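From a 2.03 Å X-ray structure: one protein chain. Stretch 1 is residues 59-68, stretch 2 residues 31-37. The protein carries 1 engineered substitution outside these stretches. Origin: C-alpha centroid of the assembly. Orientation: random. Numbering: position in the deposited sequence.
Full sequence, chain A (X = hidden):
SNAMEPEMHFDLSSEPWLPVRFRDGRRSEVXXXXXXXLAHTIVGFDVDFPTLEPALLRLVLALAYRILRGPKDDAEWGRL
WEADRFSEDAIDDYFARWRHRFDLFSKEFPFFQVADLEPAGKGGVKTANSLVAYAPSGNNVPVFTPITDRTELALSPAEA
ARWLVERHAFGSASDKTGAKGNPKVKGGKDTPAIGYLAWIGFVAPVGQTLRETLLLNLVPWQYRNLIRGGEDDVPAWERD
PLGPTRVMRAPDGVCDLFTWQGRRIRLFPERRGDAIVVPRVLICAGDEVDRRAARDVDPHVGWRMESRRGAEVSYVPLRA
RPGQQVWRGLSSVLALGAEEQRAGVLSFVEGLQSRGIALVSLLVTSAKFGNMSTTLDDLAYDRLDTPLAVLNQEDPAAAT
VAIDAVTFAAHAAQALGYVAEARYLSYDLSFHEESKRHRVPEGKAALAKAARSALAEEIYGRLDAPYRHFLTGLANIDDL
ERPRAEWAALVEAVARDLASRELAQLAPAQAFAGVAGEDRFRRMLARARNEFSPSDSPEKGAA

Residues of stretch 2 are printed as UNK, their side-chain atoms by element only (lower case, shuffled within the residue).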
# COMPACT_ATOMS: atom_id res chain seq x y z
N LEU A 59 3.30 -11.14 7.09
CA LEU A 59 3.48 -12.15 8.14
C LEU A 59 3.20 -13.55 7.61
O LEU A 59 3.92 -14.51 7.87
CB LEU A 59 2.53 -11.85 9.32
CG LEU A 59 2.38 -13.01 10.36
CD1 LEU A 59 3.63 -13.16 11.08
CD2 LEU A 59 1.28 -12.69 11.40
N VAL A 60 2.07 -13.67 6.94
CA VAL A 60 1.61 -14.94 6.38
C VAL A 60 2.56 -15.42 5.25
O VAL A 60 2.85 -16.62 5.18
CB VAL A 60 0.11 -14.89 5.94
CG1 VAL A 60 -0.32 -16.17 5.25
CG2 VAL A 60 -0.76 -14.73 7.18
N LEU A 61 3.13 -14.53 4.48
CA LEU A 61 4.11 -14.95 3.45
C LEU A 61 5.41 -15.48 4.07
O LEU A 61 5.97 -16.42 3.57
CB LEU A 61 4.43 -13.77 2.56
CG LEU A 61 3.34 -13.36 1.55
CD1 LEU A 61 3.65 -11.96 0.96
CD2 LEU A 61 3.17 -14.41 0.44
N ALA A 62 5.92 -14.83 5.15
CA ALA A 62 7.10 -15.34 5.83
C ALA A 62 6.83 -16.75 6.32
O ALA A 62 7.70 -17.62 6.24
CB ALA A 62 7.47 -14.44 6.99
N LEU A 63 5.63 -16.97 6.86
CA LEU A 63 5.24 -18.32 7.36
C LEU A 63 5.15 -19.33 6.18
O LEU A 63 5.64 -20.46 6.30
CB LEU A 63 3.88 -18.07 7.97
CG LEU A 63 3.26 -18.89 9.07
CD1 LEU A 63 4.29 -19.74 9.90
CD2 LEU A 63 2.48 -17.92 9.94
N ALA A 64 4.62 -18.90 5.01
CA ALA A 64 4.54 -19.77 3.82
C ALA A 64 5.91 -20.24 3.36
O ALA A 64 6.07 -21.45 3.15
CB ALA A 64 3.83 -19.06 2.68
N TYR A 65 6.92 -19.33 3.25
CA TYR A 65 8.27 -19.75 2.85
C TYR A 65 8.86 -20.81 3.79
O TYR A 65 9.58 -21.74 3.35
CB TYR A 65 9.22 -18.55 2.80
CG TYR A 65 9.09 -17.71 1.56
CD1 TYR A 65 9.53 -18.18 0.32
CD2 TYR A 65 8.70 -16.37 1.65
CE1 TYR A 65 9.54 -17.35 -0.80
CE2 TYR A 65 8.72 -15.54 0.55
CZ TYR A 65 9.13 -16.03 -0.69
OH TYR A 65 9.08 -15.18 -1.78
N ARG A 66 8.54 -20.70 5.09
CA ARG A 66 9.06 -21.64 6.10
C ARG A 66 8.29 -22.94 6.07
O ARG A 66 8.91 -24.01 6.21
CB ARG A 66 9.05 -21.04 7.52
CG ARG A 66 9.92 -19.79 7.72
CD ARG A 66 11.38 -20.06 7.35
NE ARG A 66 11.97 -21.01 8.30
CZ ARG A 66 13.09 -21.70 8.12
NH1 ARG A 66 13.75 -21.63 6.96
NH2 ARG A 66 13.56 -22.46 9.09
N ILE A 67 6.94 -22.88 5.92
CA ILE A 67 6.16 -24.13 5.87
C ILE A 67 6.51 -24.89 4.58
O ILE A 67 6.66 -26.09 4.60
CB ILE A 67 4.63 -23.84 5.94
CG1 ILE A 67 4.19 -23.39 7.35
CG2 ILE A 67 3.83 -25.07 5.50
CD1 ILE A 67 2.84 -22.65 7.38
N LEU A 68 6.53 -24.20 3.44
CA LEU A 68 6.77 -24.87 2.17
C LEU A 68 8.27 -25.17 1.92
O LEU A 68 8.59 -25.90 0.96
CB LEU A 68 6.20 -23.95 1.06
CG LEU A 68 4.67 -23.67 1.19
CD1 LEU A 68 4.24 -22.60 0.20
CD2 LEU A 68 3.83 -24.91 0.95
N UNK A 31 -7.46 -18.99 12.52
CA UNK A 31 -6.12 -19.16 13.11
C UNK A 31 -5.09 -19.21 11.98
O UNK A 31 -5.47 -19.30 10.81
c UNK A 31 -6.08 -20.47 13.85
o UNK A 31 -6.33 -21.49 12.90
N UNK A 32 -3.82 -19.18 12.33
CA UNK A 32 -2.78 -19.28 11.32
C UNK A 32 -2.77 -20.67 10.66
O UNK A 32 -2.56 -20.75 9.48
c UNK A 32 0.10 -17.51 13.10
c UNK A 32 -1.10 -17.56 12.21
c UNK A 32 -0.87 -16.72 10.98
c UNK A 32 -1.39 -18.97 11.85
N UNK A 33 -3.11 -21.71 11.40
CA UNK A 33 -3.20 -23.04 10.84
C UNK A 33 -4.32 -23.07 9.78
O UNK A 33 -4.06 -23.49 8.66
c UNK A 33 -3.42 -24.10 11.95
n UNK A 33 -6.56 -27.87 10.42
n UNK A 33 -4.37 -27.68 11.10
c UNK A 33 -5.35 -28.40 10.56
n UNK A 33 -5.12 -29.64 10.14
c UNK A 33 -4.53 -26.30 11.59
c UNK A 33 -3.28 -25.50 11.38
N UNK A 34 -5.52 -22.60 10.13
CA UNK A 34 -6.65 -22.57 9.19
C UNK A 34 -6.46 -21.61 8.02
O UNK A 34 -6.92 -21.90 6.94
c UNK A 34 -7.97 -22.26 9.91
o UNK A 34 -8.03 -24.61 10.28
c UNK A 34 -8.55 -23.51 10.56
o UNK A 34 -9.51 -23.38 11.36
N UNK A 35 -5.76 -20.53 8.19
CA UNK A 35 -5.57 -19.63 7.05
C UNK A 35 -4.74 -20.36 5.91
O UNK A 35 -4.99 -20.11 4.74
c UNK A 35 -3.52 -18.23 7.54
c UNK A 35 -5.00 -18.24 7.49
c UNK A 35 -5.15 -15.77 6.81
c UNK A 35 -5.59 -17.13 6.57
N UNK A 36 -3.89 -21.31 6.26
CA UNK A 36 -3.13 -22.09 5.29
C UNK A 36 -3.94 -23.27 4.81
O UNK A 36 -4.08 -23.47 3.62
c UNK A 36 -0.51 -20.62 6.89
c UNK A 36 0.35 -19.54 6.76
c UNK A 36 -0.16 -21.20 4.61
c UNK A 36 -1.80 -22.55 5.93
c UNK A 36 0.99 -19.34 5.56
c UNK A 36 0.73 -20.17 4.49
c UNK A 36 -0.80 -21.44 5.81
N UNK A 37 -4.51 -24.04 5.73
CA UNK A 37 -5.27 -25.25 5.37
C UNK A 37 -6.47 -24.87 4.47
O UNK A 37 -6.72 -25.55 3.49
c UNK A 37 -4.48 -26.52 7.37
c UNK A 37 -5.72 -26.03 6.63
c UNK A 37 -6.64 -27.22 6.26

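Position 31 carries one carbon and then one oxygen, and it lies out of reach of stretch 1. The oxygen accepts from the backbone N of position 34 at 3.1 Å, nearly in line with the N-H, just before a helix begins. This is Ser-31, the N-cap, whose hydroxyl OG satisfies an amide that the first turn leaves without a backbone partner.

Position 32 has four carbons, forked at the second, and its CA-to-CB bond points toward stretch 1. One tip of the fork comes within 3.7 Å of Leu-63 CD2 and 4.3 Å of Val-60 CG2. A fork one carbon beyond CB identifies Leu-32, and the tip in question is CD2.

Position 33 shows three carbons, a nitrogen, and a carbon bearing two more nitrogens: a guanidinium, so Arg-33. It points away from stretch 1, touches nothing there, and has NE and NH2 hydrogen-bonded elsewhere in the structure.

Position 34 has two carbons, the second carrying two oxygens, again without contact to stretch 1. The short carboxylate makes it Asp-34. Its OD1 forms a salt bridge with Arg-33 NH1 at 3.6 Å.

Position 35 holds four carbons, forked at the first, with one arm two carbons long. That is Ile-35; it points toward stretch 1, and its CG2 lies 4.4 Å from Val-60 CG1, a light touch.

Position 36 has one carbon followed by a ring of six carbons, with no oxygen attached. A six-carbon ring on a single carbon with no hydroxyl is Phe-36; it sits among Val-60, Leu-63, Ala-64 and Ile-67. Its CZ lies 3.4 Å from Val-60 CG1, and CE1 lies 3.8 Å from Ala-64 CB. Ile-67 CD1 sits over one face, 3.9 Å from the ring centroid and 9° off the normal, a CH-pi contact. At the ring edge, Val-60 O is 3.3 Å from CZ.

Position 37 has three carbons, the first carrying the other two, and is out of reach of stretch 1: Val-37.

The contact works as a knob in a hole. The helices cross at 72° with axes 11.5 Å apart at closest approach, and Phe-36 spans the gap, giving 106 of the 325 Å² buried between the stretches. Small Ala-64 in the hole's wall lets the ring come close to the helix backbone, its CZ 3.7 Å from Ala-64 N. Leu-32, one turn earlier, adds a second apolar contact. No hydrogen bond crosses; shape and apolar packing carry the contact.

Stretch 2 (31-37) SLRDIFV
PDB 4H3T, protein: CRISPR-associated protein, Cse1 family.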